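Long-range contacts in aclacinomycin-N/aclacinomycin-A oxidase (Streptomyces galilaeus, PDB 2IPI), which oxidises the terminal sugar of aclacinomycin antibiotics in two successive steps, using a bicovalently bound FAD and molecular oxygen as electron acceptor: residues L249-W255 with P335-T341; L177-V182 with L207-T212; L43-N49 with R85-F91. All coordinates share one frame; numbering follows the deposited sequence.

Contact 1 (L249-W255 with P335-T341)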
loop_
_atom_site.group_PDB
_atom_site.type_symbol
_atom_site.label_atom_id
_atom_site.label_comp_id
_atom_site.label_asym_id
_atom_site.label_seq_id
_atom_site.Cartn_x
_atom_site.Cartn_y
_atom_site.Cartn_z
ATOM N N LEU A 249 -20.408 -6.447 -7.733
ATOM C CA LEU A 249 -20.818 -7.850 -7.623
ATOM C C LEU A 249 -19.706 -8.661 -6.945
ATOM O O LEU A 249 -18.568 -8.641 -7.405
ATOM C CB LEU A 249 -21.141 -8.443 -8.988
ATOM C CG LEU A 249 -21.227 -9.967 -9.092
ATOM C CD1 LEU A 249 -22.155 -10.564 -8.047
ATOM C CD2 LEU A 249 -21.686 -10.386 -10.487
ATOM N N ARG A 250 -20.043 -9.369 -5.872
ATOM C CA ARG A 250 -19.052 -10.131 -5.129
ATOM C C ARG A 250 -19.365 -11.620 -5.029
ATOM O O ARG A 250 -20.503 -12.035 -4.783
ATOM C CB ARG A 250 -18.932 -9.556 -3.706
ATOM C CG ARG A 250 -17.618 -9.924 -3.032
ATOM C CD ARG A 250 -17.588 -9.394 -1.601
ATOM N NE ARG A 250 -17.698 -7.936 -1.561
ATOM C CZ ARG A 250 -16.672 -7.101 -1.683
ATOM N NH1 ARG A 250 -15.432 -7.541 -1.856
ATOM N NH2 ARG A 250 -16.888 -5.788 -1.631
ATOM N N HIS A 251 -18.330 -12.443 -5.217
ATOM C CA HIS A 251 -18.375 -13.857 -4.885
ATOM C C HIS A 251 -17.281 -14.139 -3.846
ATOM O O HIS A 251 -16.110 -13.857 -4.103
ATOM C CB HIS A 251 -18.122 -14.819 -6.041
ATOM C CG HIS A 251 -19.054 -14.737 -7.203
ATOM N ND1 HIS A 251 -19.057 -15.654 -8.224
ATOM C CD2 HIS A 251 -20.012 -13.837 -7.508
ATOM C CE1 HIS A 251 -19.977 -15.319 -9.117
ATOM N NE2 HIS A 251 -20.580 -14.216 -8.697
ATOM N N ILE A 252 -17.661 -14.681 -2.701
ATOM C CA ILE A 252 -16.704 -15.270 -1.772
ATOM C C ILE A 252 -16.802 -16.796 -1.863
ATOM O O ILE A 252 -17.862 -17.363 -1.593
ATOM C CB ILE A 252 -16.910 -14.790 -0.327
ATOM C CG1 ILE A 252 -16.164 -15.629 0.710
ATOM C CG2 ILE A 252 -18.390 -14.689 0.013
ATOM C CD1 ILE A 252 -16.922 -15.927 1.983
ATOM N N VAL A 253 -15.702 -17.390 -2.276
ATOM C CA VAL A 253 -15.481 -18.808 -2.481
ATOM C C VAL A 253 -14.616 -19.353 -1.347
ATOM O O VAL A 253 -13.508 -18.854 -1.119
ATOM C CB VAL A 253 -14.777 -19.045 -3.830
ATOM C CG1 VAL A 253 -14.731 -20.519 -4.205
ATOM C CG2 VAL A 253 -15.462 -18.248 -4.935
ATOM N N THR A 254 -15.080 -20.360 -0.614
ATOM C CA THR A 254 -14.319 -20.877 0.519
ATOM C C THR A 254 -14.129 -22.388 0.454
ATOM O O THR A 254 -15.054 -23.131 0.096
ATOM C CB THR A 254 -15.012 -20.543 1.854
ATOM O OG1 THR A 254 -14.434 -19.363 2.425
ATOM C CG2 THR A 254 -14.783 -21.677 2.843
ATOM N N TRP A 255 -12.929 -22.843 0.801
ATOM C CA TRP A 255 -12.574 -24.254 0.790
ATOM C C TRP A 255 -12.126 -24.695 2.183
ATOM O O TRP A 255 -11.147 -24.140 2.702
ATOM C CB TRP A 255 -11.470 -24.533 -0.209
ATOM C CG TRP A 255 -11.737 -24.405 -1.669
ATOM C CD1 TRP A 255 -12.190 -25.371 -2.515
ATOM C CD2 TRP A 255 -11.559 -23.233 -2.480
ATOM N NE1 TRP A 255 -12.314 -24.885 -3.796
ATOM C CE2 TRP A 255 -11.928 -23.563 -3.796
ATOM C CE3 TRP A 255 -11.124 -21.929 -2.216
ATOM C CZ2 TRP A 255 -11.882 -22.657 -4.844
ATOM C CZ3 TRP A 255 -11.081 -21.032 -3.269
ATOM C CH2 TRP A 255 -11.452 -21.378 -4.571
ATOM N N PRO A 335 -16.007 -25.971 -3.686
ATOM C CA PRO A 335 -16.107 -24.853 -2.756
ATOM C C PRO A 335 -17.540 -24.392 -2.513
ATOM O O PRO A 335 -18.433 -24.751 -3.278
ATOM C CB PRO A 335 -15.353 -23.733 -3.497
ATOM C CG PRO A 335 -15.583 -24.052 -4.937
ATOM C CD PRO A 335 -15.588 -25.557 -5.034
ATOM N N ALA A 336 -17.687 -23.584 -1.465
ATOM C CA ALA A 336 -18.892 -22.804 -1.238
ATOM C C ALA A 336 -18.782 -21.470 -1.979
ATOM O O ALA A 336 -17.695 -20.945 -2.238
ATOM C CB ALA A 336 -19.151 -22.588 0.241
ATOM N N VAL A 337 -19.943 -20.930 -2.335
ATOM C CA VAL A 337 -19.973 -19.664 -3.057
ATOM C C VAL A 337 -21.033 -18.742 -2.479
ATOM O O VAL A 337 -22.209 -19.100 -2.456
ATOM C CB VAL A 337 -20.260 -19.835 -4.562
ATOM C CG1 VAL A 337 -19.991 -18.507 -5.270
ATOM C CG2 VAL A 337 -19.442 -20.962 -5.161
ATOM N N GLN A 338 -20.632 -17.570 -2.012
ATOM C CA GLN A 338 -21.589 -16.555 -1.588
ATOM C C GLN A 338 -21.526 -15.378 -2.555
ATOM O O GLN A 338 -20.459 -14.851 -2.845
ATOM C CB GLN A 338 -21.342 -16.144 -0.132
ATOM C CG GLN A 338 -21.713 -17.296 0.797
ATOM C CD GLN A 338 -20.754 -17.535 1.945
ATOM O OE1 GLN A 338 -21.007 -17.153 3.091
ATOM N NE2 GLN A 338 -19.626 -18.175 1.674
ATOM N N ARG A 339 -22.702 -15.018 -3.065
ATOM C CA ARG A 339 -22.812 -13.967 -4.067
ATOM C C ARG A 339 -23.627 -12.794 -3.532
ATOM O O ARG A 339 -24.506 -12.929 -2.684
ATOM C CB ARG A 339 -23.438 -14.491 -5.354
ATOM C CG ARG A 339 -22.807 -15.780 -5.890
ATOM C CD ARG A 339 -23.753 -16.382 -6.919
ATOM N NE ARG A 339 -23.054 -17.201 -7.899
ATOM C CZ ARG A 339 -22.957 -18.520 -7.818
ATOM N NH1 ARG A 339 -23.512 -19.159 -6.797
ATOM N NH2 ARG A 339 -22.304 -19.186 -8.764
ATOM N N SER A 340 -23.317 -11.601 -4.032
ATOM C CA SER A 340 -24.061 -10.419 -3.605
ATOM C C SER A 340 -23.763 -9.245 -4.532
ATOM O O SER A 340 -22.639 -9.130 -5.030
ATOM C CB SER A 340 -23.747 -10.057 -2.154
ATOM O OG SER A 340 -22.356 -10.129 -1.891
ATOM N N THR A 341 -24.779 -8.411 -4.742
ATOM C CA THR A 341 -24.572 -7.188 -5.519
ATOM C C THR A 341 -24.986 -5.989 -4.655
ATOM O O THR A 341 -26.141 -5.885 -4.235
ATOM C CB THR A 341 -25.325 -7.144 -6.847
ATOM O OG1 THR A 341 -25.311 -5.798 -7.363
ATOM C CG2 THR A 341 -26.795 -7.489 -6.652
HETATM O O HOH W 1 -18.044 -19.562 0.346
#
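P335 lies alongside W255, its CB over the face of the indole, 3.5 Å from the centroid of the five-membered ring and 23° off the ring normal, a CH-pi contact. V253 comes up to the same indole face, and its CG1, carried toward P335 by standing anti to the backbone N (chi1 -170°), presses on P335 CB at 3.3 Å, tight for two carbons. The indole NE1, buried beneath this lid, has no hydrogen-bond partner in the model. Further along the sheet face that carries V253, the methylene chain of R339 runs across H251: R339 CG sits over the imidazole face, 4.0 Å from its centroid. The guanidinium is turned 68° from that ring, while H251 NE2 bonds E317. On the other face I252 and Q338 lie alongside each other, pointing the same way, with I252 CG2 3.3 Å from Q338 CB; water 1 donates to I252 O. Six backbone bonds join the antiparallel strands. Beta-branched I252, V253 and T254 suit such an extended ladder. Strand 336-342 is the outermost strand of the seven-stranded sheet, strand 302-310 pairs with the far edge of 248-256, and helix 316-327 touches the side chains of L249, H251 and W255.

Contact 2 (L177-V182 with L207-T212)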
loop_
_atom_site.group_PDB
_atom_site.type_symbol
_atom_site.label_atom_id
_atom_site.label_comp_id
_atom_site.label_asym_id
_atom_site.label_seq_id
_atom_site.Cartn_x
_atom_site.Cartn_y
_atom_site.Cartn_z
ATOM N N LEU A 177 -1.845 11.288 -10.294
ATOM C CA LEU A 177 -1.257 12.379 -9.545
ATOM C C LEU A 177 -0.810 13.516 -10.469
ATOM O O LEU A 177 0.100 13.310 -11.287
ATOM C CB LEU A 177 -0.001 11.908 -8.818
ATOM C CG LEU A 177 0.561 12.718 -7.672
ATOM C CD1 LEU A 177 -0.460 13.001 -6.581
ATOM C CD2 LEU A 177 1.733 11.952 -7.054
ATOM N N TYR A 178 -1.443 14.669 -10.337
ATOM C CA TYR A 178 -1.051 15.852 -11.090
ATOM C C TYR A 178 -0.016 16.669 -10.316
ATOM O O TYR A 178 0.984 17.095 -10.893
ATOM C CB TYR A 178 -2.261 16.736 -11.413
ATOM C CG TYR A 178 -1.874 18.093 -11.974
ATOM C CD1 TYR A 178 -2.079 19.249 -11.233
ATOM C CD2 TYR A 178 -1.308 18.202 -13.242
ATOM C CE1 TYR A 178 -1.716 20.487 -11.747
ATOM C CE2 TYR A 178 -0.943 19.433 -13.763
ATOM C CZ TYR A 178 -1.154 20.561 -13.004
ATOM O OH TYR A 178 -0.798 21.792 -13.514
ATOM N N ALA A 179 -0.236 16.903 -9.019
ATOM C CA ALA A 179 0.680 17.813 -8.326
ATOM C C ALA A 179 0.745 17.557 -6.831
ATOM O O ALA A 179 -0.164 16.963 -6.243
ATOM C CB ALA A 179 0.253 19.257 -8.569
ATOM N N VAL A 180 1.822 18.044 -6.214
ATOM C CA VAL A 180 1.935 17.897 -4.767
ATOM C C VAL A 180 2.489 19.162 -4.125
ATOM O O VAL A 180 3.430 19.760 -4.652
ATOM C CB VAL A 180 2.814 16.661 -4.452
ATOM C CG1 VAL A 180 4.229 16.892 -4.960
ATOM C CG2 VAL A 180 2.808 16.328 -2.978
ATOM N N GLU A 181 1.878 19.545 -3.018
ATOM C CA GLU A 181 2.319 20.622 -2.141
ATOM C C GLU A 181 3.069 20.012 -0.966
ATOM O O GLU A 181 2.520 19.153 -0.280
ATOM C CB GLU A 181 1.137 21.464 -1.646
ATOM C CG GLU A 181 0.618 22.476 -2.626
ATOM C CD GLU A 181 -0.880 22.680 -2.648
ATOM O OE1 GLU A 181 -1.603 22.748 -1.641
ATOM O OE2 GLU A 181 -1.357 22.790 -3.797
ATOM N N VAL A 182 4.307 20.417 -0.771
ATOM C CA VAL A 182 5.243 19.817 0.170
ATOM C C VAL A 182 5.933 20.854 1.048
ATOM O O VAL A 182 6.146 21.996 0.616
ATOM C CB VAL A 182 6.345 19.033 -0.573
ATOM C CG1 VAL A 182 6.994 18.006 0.347
ATOM C CG2 VAL A 182 5.784 18.344 -1.810
ATOM N N LEU A 207 10.675 16.491 -8.179
ATOM C CA LEU A 207 10.068 16.368 -6.854
ATOM C C LEU A 207 8.690 15.705 -6.999
ATOM O O LEU A 207 8.350 14.845 -6.180
ATOM C CB LEU A 207 9.962 17.715 -6.165
ATOM C CG LEU A 207 10.153 17.832 -4.657
ATOM C CD1 LEU A 207 9.305 18.969 -4.106
ATOM C CD2 LEU A 207 9.843 16.539 -3.931
ATOM N N TRP A 208 7.916 16.066 -8.022
ATOM C CA TRP A 208 6.602 15.446 -8.225
ATOM C C TRP A 208 6.751 13.939 -8.443
ATOM O O TRP A 208 6.045 13.100 -7.895
ATOM C CB TRP A 208 5.841 16.032 -9.425
ATOM C CG TRP A 208 4.785 15.109 -9.968
ATOM C CD1 TRP A 208 3.518 14.967 -9.446
ATOM C CD2 TRP A 208 4.862 14.224 -11.092
ATOM N NE1 TRP A 208 2.816 14.042 -10.186
ATOM C CE2 TRP A 208 3.626 13.567 -11.201
ATOM C CE3 TRP A 208 5.887 13.925 -12.000
ATOM C CZ2 TRP A 208 3.397 12.630 -12.207
ATOM C CZ3 TRP A 208 5.662 13.005 -12.996
ATOM C CH2 TRP A 208 4.409 12.357 -13.098
ATOM N N TRP A 209 7.665 13.636 -9.350
ATOM C CA TRP A 209 8.080 12.290 -9.681
ATOM C C TRP A 209 8.399 11.465 -8.446
ATOM O O TRP A 209 7.949 10.331 -8.291
ATOM C CB TRP A 209 9.357 12.365 -10.513
ATOM C CG TRP A 209 9.677 11.086 -11.207
ATOM C CD1 TRP A 209 10.166 9.905 -10.750
ATOM C CD2 TRP A 209 9.480 10.935 -12.620
ATOM N NE1 TRP A 209 10.297 8.998 -11.778
ATOM C CE2 TRP A 209 9.884 9.625 -12.925
ATOM C CE3 TRP A 209 9.015 11.775 -13.638
ATOM C CZ2 TRP A 209 9.805 9.206 -14.228
ATOM C CZ3 TRP A 209 8.960 11.284 -14.934
ATOM C CH2 TRP A 209 9.354 9.988 -15.248
ATOM N N ALA A 210 9.190 12.053 -7.543
ATOM C CA ALA A 210 9.589 11.378 -6.316
ATOM C C ALA A 210 8.378 10.937 -5.502
ATOM O O ALA A 210 8.419 9.967 -4.746
ATOM C CB ALA A 210 10.491 12.288 -5.488
ATOM N N HIS A 211 7.268 11.679 -5.678
ATOM C CA HIS A 211 6.096 11.414 -4.867
ATOM C C HIS A 211 5.184 10.379 -5.518
ATOM O O HIS A 211 4.150 10.079 -4.933
ATOM C CB HIS A 211 5.371 12.732 -4.552
ATOM C CG HIS A 211 6.074 13.426 -3.394
ATOM N ND1 HIS A 211 7.166 14.259 -3.575
ATOM C CD2 HIS A 211 5.823 13.402 -2.071
ATOM C CE1 HIS A 211 7.563 14.710 -2.397
ATOM N NE2 HIS A 211 6.765 14.209 -1.454
ATOM N N THR A 212 5.576 9.849 -6.679
ATOM C CA THR A 212 4.718 8.851 -7.324
ATOM C C THR A 212 5.183 7.422 -7.027
ATOM O O THR A 212 5.048 6.522 -7.862
ATOM C CB THR A 212 4.618 9.091 -8.840
ATOM O OG1 THR A 212 3.724 8.134 -9.436
ATOM C CG2 THR A 212 5.939 8.880 -9.556
#
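The indole of W208 meets L177 at its edge: NE1 donates to L177 O over 3.0 Å, in a bent bond (135° at the hydrogen) that arrives from above the carbonyl plane and not along a lone pair. The imidazole of H211 carries V180 CG2 over one face, displaced toward the rim, and L207 O at its edge, in the ring plane. Together these groups pack helix 205-210 and the turn after it onto strand 177-185 of the five-stranded antiparallel sheet, a helix-on-sheet layer of the FAD-binding PCMH-type domain. It sits near the cofactor, the H211 side chain about 6 Å from the bound FAD.

Tryptophan suits its place because it combines a wide apolar surface with one N-H. With chi1 at 158°, its CG trans to the backbone N, the ring reaches the start of the strand, where L177 lies against NE1 through CG at 3.6 Å. There the strand has a classic beta bulge, in which two successive residues, Y178 and A179, stand opposite the single W226 of the neighbouring strand. L177 runs past W208 in the opposite direction and brings its CD2 to 3.7 Å from H211 O. Farther on, V180 and V182 face the helix side, V182 CG2 touching L207 CD1 at 4.2 Å and H211 CE1 at 4.1 Å. H211 also touches V222 of strand 221-227, and helix 495-505 packs against L207 and A210. What fixes the rotation of the histidine ring is its link back to the preceding helical turn: H211 ND1 donates to L207 O at 2.9 Å and an almost linear 177°.

Contact 3 (L43-N49 with R85-F91). With FAD (flavin-adenine dinucleotide), chain F.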
loop_
_atom_site.group_PDB
_atom_site.type_symbol
_atom_site.label_atom_id
_atom_site.label_comp_id
_atom_site.label_asym_id
_atom_site.label_seq_id
_atom_site.Cartn_x
_atom_site.Cartn_y
_atom_site.Cartn_z
ATOM N N LEU A 43 -2.191 10.705 21.274
ATOM C CA LEU A 43 -1.472 10.995 20.013
ATOM C C LEU A 43 -0.352 10.015 19.740
ATOM O O LEU A 43 -0.031 9.568 18.639
ATOM C CB LEU A 43 -0.927 12.428 20.065
ATOM C CG LEU A 43 -1.895 13.547 19.670
ATOM C CD1 LEU A 43 -3.324 13.044 19.771
ATOM C CD2 LEU A 43 -1.654 14.763 20.543
ATOM N N VAL A 44 0.319 9.658 20.838
ATOM C CA VAL A 44 1.451 8.745 20.746
ATOM C C VAL A 44 1.025 7.304 20.470
ATOM O O VAL A 44 1.876 6.485 20.092
ATOM C CB VAL A 44 2.263 8.814 22.056
ATOM C CG1 VAL A 44 1.397 8.490 23.270
ATOM C CG2 VAL A 44 3.431 7.859 21.971
ATOM N N THR A 45 -0.263 7.003 20.621
ATOM C CA THR A 45 -0.700 5.613 20.416
ATOM C C THR A 45 -1.645 5.494 19.231
ATOM O O THR A 45 -2.555 4.665 19.168
ATOM C CB THR A 45 -1.348 5.053 21.699
ATOM O OG1 THR A 45 -2.550 5.775 21.963
ATOM C CG2 THR A 45 -0.454 5.284 22.913
ATOM N N ARG A 46 -1.459 6.328 18.211
ATOM C CA ARG A 46 -2.348 6.377 17.055
ATOM C C ARG A 46 -1.978 5.335 16.005
ATOM O O ARG A 46 -2.761 4.987 15.108
ATOM C CB ARG A 46 -2.283 7.769 16.422
ATOM C CG ARG A 46 -3.296 8.752 16.975
ATOM C CD ARG A 46 -3.600 9.824 15.930
ATOM N NE ARG A 46 -4.169 9.215 14.728
ATOM C CZ ARG A 46 -3.800 9.472 13.482
ATOM N NH1 ARG A 46 -4.399 8.848 12.478
ATOM N NH2 ARG A 46 -2.837 10.350 13.236
ATOM N N GLY A 47 -0.735 4.853 16.158
ATOM C CA GLY A 47 -0.242 3.855 15.242
ATOM C C GLY A 47 -1.173 2.663 15.161
ATOM O O GLY A 47 -1.910 2.349 16.100
ATOM N N PHE A 48 -1.124 1.994 14.010
ATOM C CA PHE A 48 -2.028 0.865 13.809
ATOM C C PHE A 48 -1.487 -0.393 14.484
ATOM O O PHE A 48 -2.278 -1.228 14.934
ATOM C CB PHE A 48 -2.195 0.657 12.304
ATOM C CG PHE A 48 -3.032 -0.583 12.000
ATOM C CD1 PHE A 48 -2.544 -1.562 11.159
ATOM C CD2 PHE A 48 -4.279 -0.706 12.590
ATOM C CE1 PHE A 48 -3.303 -2.689 10.881
ATOM C CE2 PHE A 48 -5.040 -1.826 12.306
ATOM C CZ PHE A 48 -4.548 -2.800 11.460
ATOM N N ASN A 49 -0.159 -0.467 14.526
ATOM C CA ASN A 49 0.602 -1.632 14.986
ATOM C C ASN A 49 1.054 -1.462 16.431
ATOM O O ASN A 49 1.927 -0.641 16.720
ATOM C CB ASN A 49 1.805 -1.850 14.066
ATOM C CG ASN A 49 2.435 -3.226 14.145
ATOM O OD1 ASN A 49 3.015 -3.659 13.137
ATOM N ND2 ASN A 49 2.375 -3.913 15.280
ATOM N N ARG A 85 2.907 11.746 10.955
ATOM C CA ARG A 85 1.806 10.796 10.983
ATOM C C ARG A 85 0.616 11.412 10.249
ATOM O O ARG A 85 0.226 12.530 10.574
ATOM C CB ARG A 85 1.461 10.452 12.429
ATOM C CG ARG A 85 0.061 9.888 12.631
ATOM C CD ARG A 85 -0.090 9.106 13.926
ATOM N NE ARG A 85 0.776 7.947 13.967
ATOM C CZ ARG A 85 1.554 7.489 14.919
ATOM N NH1 ARG A 85 1.664 8.063 16.107
ATOM N NH2 ARG A 85 2.253 6.384 14.682
ATOM N N SER A 86 0.036 10.706 9.297
ATOM C CA SER A 86 -1.231 11.105 8.687
ATOM C C SER A 86 -2.306 10.103 9.123
ATOM O O SER A 86 -3.210 10.441 9.899
ATOM C CB SER A 86 -1.112 11.164 7.168
ATOM O OG SER A 86 -0.293 12.260 6.753
ATOM N N GLY A 87 -2.128 8.895 8.596
ATOM C CA GLY A 87 -3.006 7.760 8.805
ATOM C C GLY A 87 -2.608 6.766 9.869
ATOM O O GLY A 87 -3.472 6.027 10.354
ATOM N N GLY A 88 -1.324 6.678 10.230
ATOM C CA GLY A 88 -0.892 5.740 11.250
ATOM C C GLY A 88 -0.925 4.287 10.825
ATOM O O GLY A 88 -0.951 3.407 11.704
ATOM N N HIS A 89 -0.914 3.948 9.537
ATOM C CA HIS A 89 -0.962 2.515 9.199
ATOM C C HIS A 89 0.404 1.910 8.899
ATOM O O HIS A 89 0.466 0.725 8.530
ATOM C CB HIS A 89 -1.928 2.219 8.043
ATOM C CG HIS A 89 -3.330 1.994 8.540
ATOM N ND1 HIS A 89 -3.931 0.753 8.690
ATOM C CD2 HIS A 89 -4.252 2.902 8.939
ATOM C CE1 HIS A 89 -5.158 0.916 9.152
ATOM N NE2 HIS A 89 -5.371 2.215 9.308
ATOM N N CYS A 90 1.485 2.653 9.068
ATOM C CA CYS A 90 2.836 2.147 8.876
ATOM C C CYS A 90 3.089 0.764 9.474
ATOM O O CYS A 90 3.134 0.624 10.697
ATOM C CB CYS A 90 3.843 3.124 9.508
ATOM S SG CYS A 90 5.466 2.997 8.696
ATOM N N PHE A 91 3.248 -0.264 8.642
ATOM C CA PHE A 91 3.380 -1.627 9.200
ATOM C C PHE A 91 4.582 -1.784 10.119
ATOM O O PHE A 91 4.597 -2.637 11.005
ATOM C CB PHE A 91 3.500 -2.659 8.068
ATOM C CG PHE A 91 2.187 -2.927 7.344
ATOM C CD1 PHE A 91 2.133 -2.935 5.966
ATOM C CD2 PHE A 91 1.049 -3.175 8.095
ATOM C CE1 PHE A 91 0.935 -3.179 5.314
ATOM C CE2 PHE A 91 -0.156 -3.403 7.455
ATOM C CZ PHE A 91 -0.195 -3.413 6.069
HETATM P PA FAD F . 1.430 6.682 8.416
HETATM O O1A FAD F . 1.995 5.869 9.421
HETATM O O2A FAD F . 0.958 7.955 8.961
HETATM O O5B FAD F . 2.450 6.930 7.245
HETATM C C5B FAD F . 3.157 5.917 6.651
HETATM C C4B FAD F . 4.455 6.456 6.058
HETATM O O4B FAD F . 4.182 7.636 5.353
HETATM C C3B FAD F . 5.441 6.883 7.161
HETATM O O3B FAD F . 6.744 6.810 6.708
HETATM C C2B FAD F . 5.091 8.344 7.389
HETATM O O2B FAD F . 6.109 9.124 7.956
HETATM C C1B FAD F . 4.734 8.742 5.974
HETATM N N9A FAD F . 3.882 9.946 5.894
HETATM C C8A FAD F . 2.719 10.154 6.524
HETATM N N7A FAD F . 2.225 11.340 6.199
HETATM C C5A FAD F . 3.097 11.912 5.369
HETATM C C6A FAD F . 3.111 13.136 4.712
HETATM N N6A FAD F . 2.098 13.905 4.833
HETATM N N1A FAD F . 4.121 13.438 3.914
HETATM C C2A FAD F . 5.083 12.560 3.747
HETATM N N3A FAD F . 5.097 11.381 4.341
HETATM C C4A FAD F . 4.137 11.057 5.154
HETATM N N1 FAD F . -1.700 -0.283 0.780
HETATM C C2 FAD F . -2.040 -0.464 -0.539
HETATM O O2 FAD F . -1.368 -0.144 -1.421
HETATM N N3 FAD F . -3.242 -1.055 -0.815
HETATM C C4 FAD F . -4.111 -1.463 0.182
HETATM O O4 FAD F . -5.189 -1.889 -0.120
HETATM C C4X FAD F . -3.760 -1.256 1.518
HETATM N N5 FAD F . -4.562 -1.661 2.545
HETATM C C5X FAD F . -4.254 -1.399 3.840
HETATM C C6 FAD F . -5.138 -1.741 4.866
HETATM C C7 FAD F . -4.782 -1.520 6.164
HETATM C C7M FAD F . -5.820 -1.804 7.200
HETATM C C8 FAD F . -3.587 -0.865 6.478
HETATM C C8M FAD F . -3.364 -0.351 7.882
HETATM C C9 FAD F . -2.752 -0.527 5.437
HETATM C C9A FAD F . -3.032 -0.805 4.122
HETATM N N10 FAD F . -2.161 -0.471 3.103
HETATM C C10 FAD F . -2.540 -0.652 1.807
HETATM C "C1'" FAD F . -0.688 -0.377 3.338
HETATM C "C2'" FAD F . -0.160 1.007 3.719
HETATM O "O2'" FAD F . 0.214 1.224 5.040
HETATM C "C3'" FAD F . -1.044 2.151 3.282
HETATM O "O3'" FAD F . -1.299 2.118 1.912
HETATM C "C4'" FAD F . -0.331 3.417 3.848
HETATM O "O4'" FAD F . 1.009 3.279 4.096
HETATM C "C5'" FAD F . -0.874 4.087 5.088
HETATM O "O5'" FAD F . -0.264 5.320 5.279
HETATM P P FAD F . -0.704 6.119 6.546
HETATM O O1P FAD F . -0.768 7.509 6.270
HETATM O O2P FAD F . -1.918 5.582 6.986
HETATM O O3P FAD F . 0.318 5.796 7.709
HETATM O O HOH W 2 1.027 1.409 12.602
#
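F48 forms an offset stack with H89, centroids 4.5 Å apart and planes inclined by 26°; its CG, anti to the backbone N, puts the phenyl there. That imidazole is covalently joined to the flavin, H89 ND1 to FAD C8M at 1.5 Å, half of the bicovalent attachment that C149 completes. F48 CD1 reaches the same methylene at 3.6 Å, and H89 NE2 is hydrogen-bonded to Q151 OE1, a third hold on the ring. F91 CE1 comes to 3.8 Å from FAD C1', and F91 also touches the bound anthracycline.

Around this core, the N-H groups of residues 86-90 grip the FAD pyrophosphate: S86 N and G88 N donate to O2A, G87 N to O1P, H89 N to O3P and O2P, C90 N to O1A. G87, lacking CB, lets O2P come close, while G88 has positive phi (71°) and stands where a CB would run into R46 O, so glycine suits both. S86 OG holds adenine N7A at 2.7 Å.

Farther out, water 2 bridges N49 N, G88 O and C90 O, and F48 N donates weakly to G88 O at 2.7 Å. R46 lays its guanidinium edge against S86 O, NH1 donating at 3.3 Å, and slides past R85 in the opposite direction, guanidinium planes 85° apart. Salt bridges, R46 to D105 and R85 to D96, probably balance their charges. R85 reaches back weakly to L43 O of helix 40-44; its backbone is hydrogen-bonded to I104 of strand 102-105 and to M106 just after it, and the chain then passes into the cofactor loop.

Overall arrangement
From the N terminus, contact 3 closes first: it joins the end of helix 40-44 to the FAD loop after strand 82-85, with strand 58-61 and helix 65-78 in between. Contact 2 follows with a shorter loop that carries strand 191-197 and brings helix 205-210 back over strand 177-185. Contact 1 closes the longest loop, 79 residues holding helices 262-278 and 316-327 and strands 290-296 and 302-310. The three stand in series, without nesting or crossing. Contacts 3 and 2, centres about 23 Å apart, belong to the flavin-binding part; contact 1, its centre about 39 Å from that of contact 2, forms one edge of the seven-stranded sheet, other strands of which carry Y397 and T427.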